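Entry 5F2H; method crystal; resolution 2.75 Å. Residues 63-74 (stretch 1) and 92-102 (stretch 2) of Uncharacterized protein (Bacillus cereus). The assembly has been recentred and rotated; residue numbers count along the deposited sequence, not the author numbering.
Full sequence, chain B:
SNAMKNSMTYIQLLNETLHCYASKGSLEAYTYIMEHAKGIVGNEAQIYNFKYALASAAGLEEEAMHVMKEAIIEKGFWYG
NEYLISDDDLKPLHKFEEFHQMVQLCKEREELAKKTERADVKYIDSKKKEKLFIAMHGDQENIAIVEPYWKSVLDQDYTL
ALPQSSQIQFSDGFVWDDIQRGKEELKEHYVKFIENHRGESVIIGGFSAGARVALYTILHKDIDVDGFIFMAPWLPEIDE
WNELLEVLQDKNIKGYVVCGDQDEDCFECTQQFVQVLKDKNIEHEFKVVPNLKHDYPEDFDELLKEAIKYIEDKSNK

Stretch 1 (63-74) EAMHVMKEAIIE
Stretch 2, residues 92-102: PLHKFEEFHQM

Three selenomethionines dominate this contact, and no hydrogen bond crosses it: Met65, Met68 and Met102, each carrying SE in place of sulfur, fill the space between two segments of one chain and bury 566 Å² with their neighbours, both sides summed. Long, unbranched and flexible, such side chains can follow an irregular gap where a branched one would have fewer shapes to offer.

Stretch 1 is helical from Glu63, continuing a helix begun earlier, with regular i to i+4 bonds such as Met68 N to Ala64 O (2.8 Å) and Ile72 N to Met68 O (3.0 Å). Across 70-74 it widens into a pi-type turn. In stretch 2, residues 92-95 have helical phi/psi without the regular bonds. A type I turn runs from Leu93 to Phe96, closed by Phe96 N to Leu93 O at 2.9 Å; Phe96 then adopts an extended phi/psi of -71/138, and the chain enters the helix of 97-102, where Met102 N bonds to Glu98 O at 3.1 Å. The two helices run in roughly the same direction, their axes 28° apart and 10.6 Å at closest approach. The register sets Met65 CA 7.4 Å from Phe99 CA and Ile72 CA 6.7 Å from Met102 CA.

Met102 is the knob of the packing. With chi1 at -88°, chi2 at 149° and chi3 at -122°, it enters a hole formed by Met68, Lys69, Ile72 and Ile73. Its SE lies 4.0 Å from Met68 CG, its CE 3.5 Å from Lys69 CG and 3.9 Å from Ile73 CG1, and its CB 3.6 Å from Ile72 CD1. Both isoleucines have chi1 m, but chi2 is t in Ile72 and m in Ile73. Lys69 suits this partly exposed border because its long aliphatic stem can pack: CA-to-CB points sideways, chi1 is m and the rest t, and the end of the chain comes nearer stretch 2, with Lys69 CE 3.8 Å from Glu98 CG.

Met65, its CA-to-CB bond toward stretch 2, is bent rather than extended, with chi1 -86°, chi2 -39° and chi3 -94°. Its CG lies over one face of the Phe96 ring (chi1 -54°, chi2 -81°), 4.2 Å from the centroid and 20° off the normal, a CH-pi contact. Its CE meets the start of the second helix, 3.1 Å from Phe99 N and 3.3 Å from Glu98 CB; these are tight approaches, and the methyl presses against backbone as well as side chain.

Met68 is extended instead (chi1 -156°, chi2 158°, chi3 -173°), so that its CE reaches 3.6 Å from Phe99 CE1. Phe99 (chi1 180°, chi2 85°) has its CA-to-CB bond sideways; its buried aromatic ring offers a broad apolar surface, met by Met68 CE and, at the edge near the ring plane, by Met65 SE. Leu93 (m, t) uses both methyls: its CD1 is 4.0 Å from Met68 SE, while its CD2 lies 4.1 Å from Met65 SE and 4.1 Å from Ala64 CB. The short alanine side chain still makes apolar contact here.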

# COMPACT_ATOMS: atom_id res chain seq x y z
N GLU B 63 11.72 13.78 -53.34
CA GLU B 63 11.14 13.96 -52.02
C GLU B 63 12.01 13.20 -51.02
O GLU B 63 12.52 13.78 -50.07
CB GLU B 63 9.69 13.46 -51.97
CG GLU B 63 8.70 14.26 -52.81
CD GLU B 63 9.00 14.29 -54.30
OE1 GLU B 63 9.91 13.58 -54.78
OE2 GLU B 63 8.30 15.05 -55.02
N ALA B 64 12.22 11.91 -51.29
CA ALA B 64 13.03 11.04 -50.44
C ALA B 64 14.40 11.64 -50.08
O ALA B 64 14.78 11.63 -48.92
CB ALA B 64 13.23 9.69 -51.10
N MSE B 65 15.11 12.19 -51.06
CA MSE B 65 16.43 12.78 -50.79
C MSE B 65 16.44 13.86 -49.74
O MSE B 65 17.31 13.82 -48.87
CB MSE B 65 17.14 13.29 -52.04
CG MSE B 65 17.91 12.17 -52.74
SE MSE B 65 18.79 10.99 -51.45
CE MSE B 65 20.52 11.92 -51.43
N HIS B 66 15.53 14.84 -49.81
CA HIS B 66 15.51 15.90 -48.78
C HIS B 66 14.97 15.38 -47.42
O HIS B 66 15.32 15.90 -46.36
CB HIS B 66 14.89 17.22 -49.24
CG HIS B 66 13.56 17.08 -49.89
ND1 HIS B 66 13.39 17.15 -51.26
CD2 HIS B 66 12.33 16.85 -49.37
CE1 HIS B 66 12.11 17.01 -51.55
NE2 HIS B 66 11.45 16.81 -50.42
N VAL B 67 14.15 14.33 -47.45
CA VAL B 67 13.63 13.75 -46.22
C VAL B 67 14.86 13.15 -45.55
O VAL B 67 15.14 13.42 -44.39
CB VAL B 67 12.58 12.65 -46.48
CG1 VAL B 67 12.14 12.00 -45.17
CG2 VAL B 67 11.38 13.23 -47.18
N MSE B 68 15.61 12.37 -46.32
CA MSE B 68 16.83 11.72 -45.86
C MSE B 68 17.76 12.77 -45.34
O MSE B 68 18.17 12.72 -44.18
CB MSE B 68 17.41 10.93 -47.02
CG MSE B 68 18.31 9.81 -46.53
SE MSE B 68 18.46 8.41 -47.90
CE MSE B 68 19.45 7.11 -46.80
N LYS B 69 18.08 13.77 -46.17
CA LYS B 69 18.98 14.86 -45.75
C LYS B 69 18.61 15.44 -44.41
O LYS B 69 19.44 15.56 -43.53
CB LYS B 69 18.99 16.03 -46.74
CG LYS B 69 19.65 15.76 -48.08
CD LYS B 69 19.56 17.00 -48.98
CE LYS B 69 20.30 16.77 -50.29
NZ LYS B 69 20.20 17.95 -51.20
N GLU B 70 17.35 15.82 -44.27
CA GLU B 70 16.92 16.40 -43.02
C GLU B 70 17.30 15.49 -41.85
O GLU B 70 18.11 15.85 -41.00
CB GLU B 70 15.42 16.67 -43.06
CG GLU B 70 14.87 17.29 -41.80
CD GLU B 70 13.39 17.60 -41.92
OE1 GLU B 70 12.98 18.07 -43.00
OE2 GLU B 70 12.63 17.43 -40.93
N ALA B 71 16.72 14.29 -41.86
CA ALA B 71 16.96 13.29 -40.83
C ALA B 71 18.41 13.12 -40.43
O ALA B 71 18.76 13.19 -39.25
CB ALA B 71 16.44 11.95 -41.32
N ILE B 72 19.25 12.88 -41.43
CA ILE B 72 20.65 12.64 -41.20
C ILE B 72 21.50 13.90 -41.07
O ILE B 72 22.34 13.99 -40.18
CB ILE B 72 21.21 11.78 -42.32
CG1 ILE B 72 20.39 10.50 -42.40
CG2 ILE B 72 22.68 11.47 -42.07
CD1 ILE B 72 20.74 9.62 -43.57
N ILE B 73 21.27 14.87 -41.94
CA ILE B 73 22.05 16.09 -41.88
C ILE B 73 21.57 17.00 -40.75
O ILE B 73 22.24 17.14 -39.73
CB ILE B 73 21.98 16.88 -43.21
CG1 ILE B 73 22.45 16.01 -44.37
CG2 ILE B 73 22.79 18.16 -43.12
CD1 ILE B 73 23.86 15.49 -44.22
N GLU B 74 20.38 17.54 -40.93
CA GLU B 74 19.80 18.48 -39.98
C GLU B 74 19.56 17.93 -38.58
O GLU B 74 19.94 18.56 -37.60
CB GLU B 74 18.51 19.08 -40.57
CG GLU B 74 18.70 19.77 -41.93
CD GLU B 74 19.65 20.97 -41.89
OE1 GLU B 74 19.96 21.49 -40.79
OE2 GLU B 74 20.08 21.43 -42.97
N PRO B 92 16.64 3.20 -55.75
CA PRO B 92 16.51 4.37 -56.64
C PRO B 92 17.32 5.59 -56.23
O PRO B 92 17.43 6.55 -57.01
CB PRO B 92 15.03 4.72 -56.54
CG PRO B 92 14.38 3.47 -56.14
CD PRO B 92 15.33 2.73 -55.27
N LEU B 93 17.87 5.56 -55.03
CA LEU B 93 18.66 6.66 -54.51
C LEU B 93 20.17 6.52 -54.76
O LEU B 93 20.89 7.53 -54.71
CB LEU B 93 18.38 6.78 -53.01
CG LEU B 93 16.89 6.98 -52.68
CD1 LEU B 93 16.64 6.95 -51.18
CD2 LEU B 93 16.36 8.28 -53.25
N HIS B 94 20.66 5.31 -55.07
CA HIS B 94 22.11 5.10 -55.30
C HIS B 94 22.69 5.98 -56.41
O HIS B 94 23.89 6.22 -56.45
CB HIS B 94 22.47 3.64 -55.58
CG HIS B 94 22.03 2.70 -54.50
ND1 HIS B 94 21.05 1.76 -54.68
CD2 HIS B 94 22.41 2.60 -53.21
CE1 HIS B 94 20.89 1.07 -53.57
NE2 HIS B 94 21.69 1.57 -52.65
N LYS B 95 21.84 6.44 -57.32
CA LYS B 95 22.29 7.30 -58.39
C LYS B 95 22.88 8.57 -57.80
O LYS B 95 23.93 9.03 -58.23
CB LYS B 95 21.13 7.74 -59.28
CG LYS B 95 20.31 6.64 -59.91
CD LYS B 95 19.12 7.28 -60.61
CE LYS B 95 18.14 6.25 -61.15
NZ LYS B 95 16.92 6.89 -61.71
N PHE B 96 22.22 9.10 -56.77
CA PHE B 96 22.63 10.36 -56.15
C PHE B 96 23.91 10.30 -55.32
O PHE B 96 24.14 9.35 -54.58
CB PHE B 96 21.49 10.91 -55.29
CG PHE B 96 20.21 11.07 -56.04
CD1 PHE B 96 19.99 12.17 -56.84
CD2 PHE B 96 19.20 10.12 -55.93
CE1 PHE B 96 18.80 12.32 -57.54
CE2 PHE B 96 18.01 10.26 -56.62
CZ PHE B 96 17.80 11.36 -57.42
N GLU B 97 24.75 11.33 -55.47
CA GLU B 97 25.99 11.42 -54.73
C GLU B 97 25.66 11.80 -53.29
O GLU B 97 26.30 11.33 -52.35
CB GLU B 97 26.99 12.39 -55.37
CG GLU B 97 26.55 13.85 -55.49
CD GLU B 97 27.60 14.77 -56.13
OE1 GLU B 97 27.22 15.83 -56.70
OE2 GLU B 97 28.80 14.43 -56.09
N GLU B 98 24.63 12.62 -53.11
CA GLU B 98 24.24 13.02 -51.76
C GLU B 98 23.91 11.77 -50.97
O GLU B 98 24.10 11.72 -49.76
CB GLU B 98 23.04 14.01 -51.71
CG GLU B 98 23.26 15.46 -52.19
CD GLU B 98 23.41 15.66 -53.69
OE1 GLU B 98 23.18 14.70 -54.48
OE2 GLU B 98 23.71 16.80 -54.10
N PHE B 99 23.42 10.74 -51.66
CA PHE B 99 23.08 9.49 -51.01
C PHE B 99 24.31 8.82 -50.42
O PHE B 99 24.26 8.34 -49.29
CB PHE B 99 22.37 8.53 -51.96
CG PHE B 99 22.01 7.22 -51.33
CD1 PHE B 99 20.82 7.09 -50.63
CD2 PHE B 99 22.84 6.13 -51.44
CE1 PHE B 99 20.48 5.88 -50.06
CE2 PHE B 99 22.51 4.92 -50.85
CZ PHE B 99 21.33 4.80 -50.16
N HIS B 100 25.40 8.79 -51.16
CA HIS B 100 26.63 8.17 -50.66
C HIS B 100 27.14 8.95 -49.46
O HIS B 100 27.69 8.37 -48.53
CB HIS B 100 27.69 8.00 -51.75
CG HIS B 100 27.23 7.16 -52.90
ND1 HIS B 100 26.93 7.69 -54.13
CD2 HIS B 100 26.84 5.86 -52.95
CE1 HIS B 100 26.48 6.74 -54.93
NE2 HIS B 100 26.40 5.62 -54.23
N GLN B 101 26.92 10.27 -49.48
CA GLN B 101 27.33 11.12 -48.38
C GLN B 101 26.64 10.70 -47.09
O GLN B 101 27.24 10.69 -46.00
CB GLN B 101 26.91 12.56 -48.65
CG GLN B 101 27.19 13.50 -47.48
CD GLN B 101 26.63 14.88 -47.72
OE1 GLN B 101 25.97 15.13 -48.73
NE2 GLN B 101 26.87 15.78 -46.78
N MSE B 102 25.34 10.43 -47.19
CA MSE B 102 24.58 10.04 -46.02
C MSE B 102 25.05 8.70 -45.56
O MSE B 102 25.32 8.52 -44.38
CB MSE B 102 23.11 10.21 -46.25
CG MSE B 102 22.85 11.66 -45.81
SE MSE B 102 21.38 12.32 -46.89
CE MSE B 102 22.51 13.79 -47.57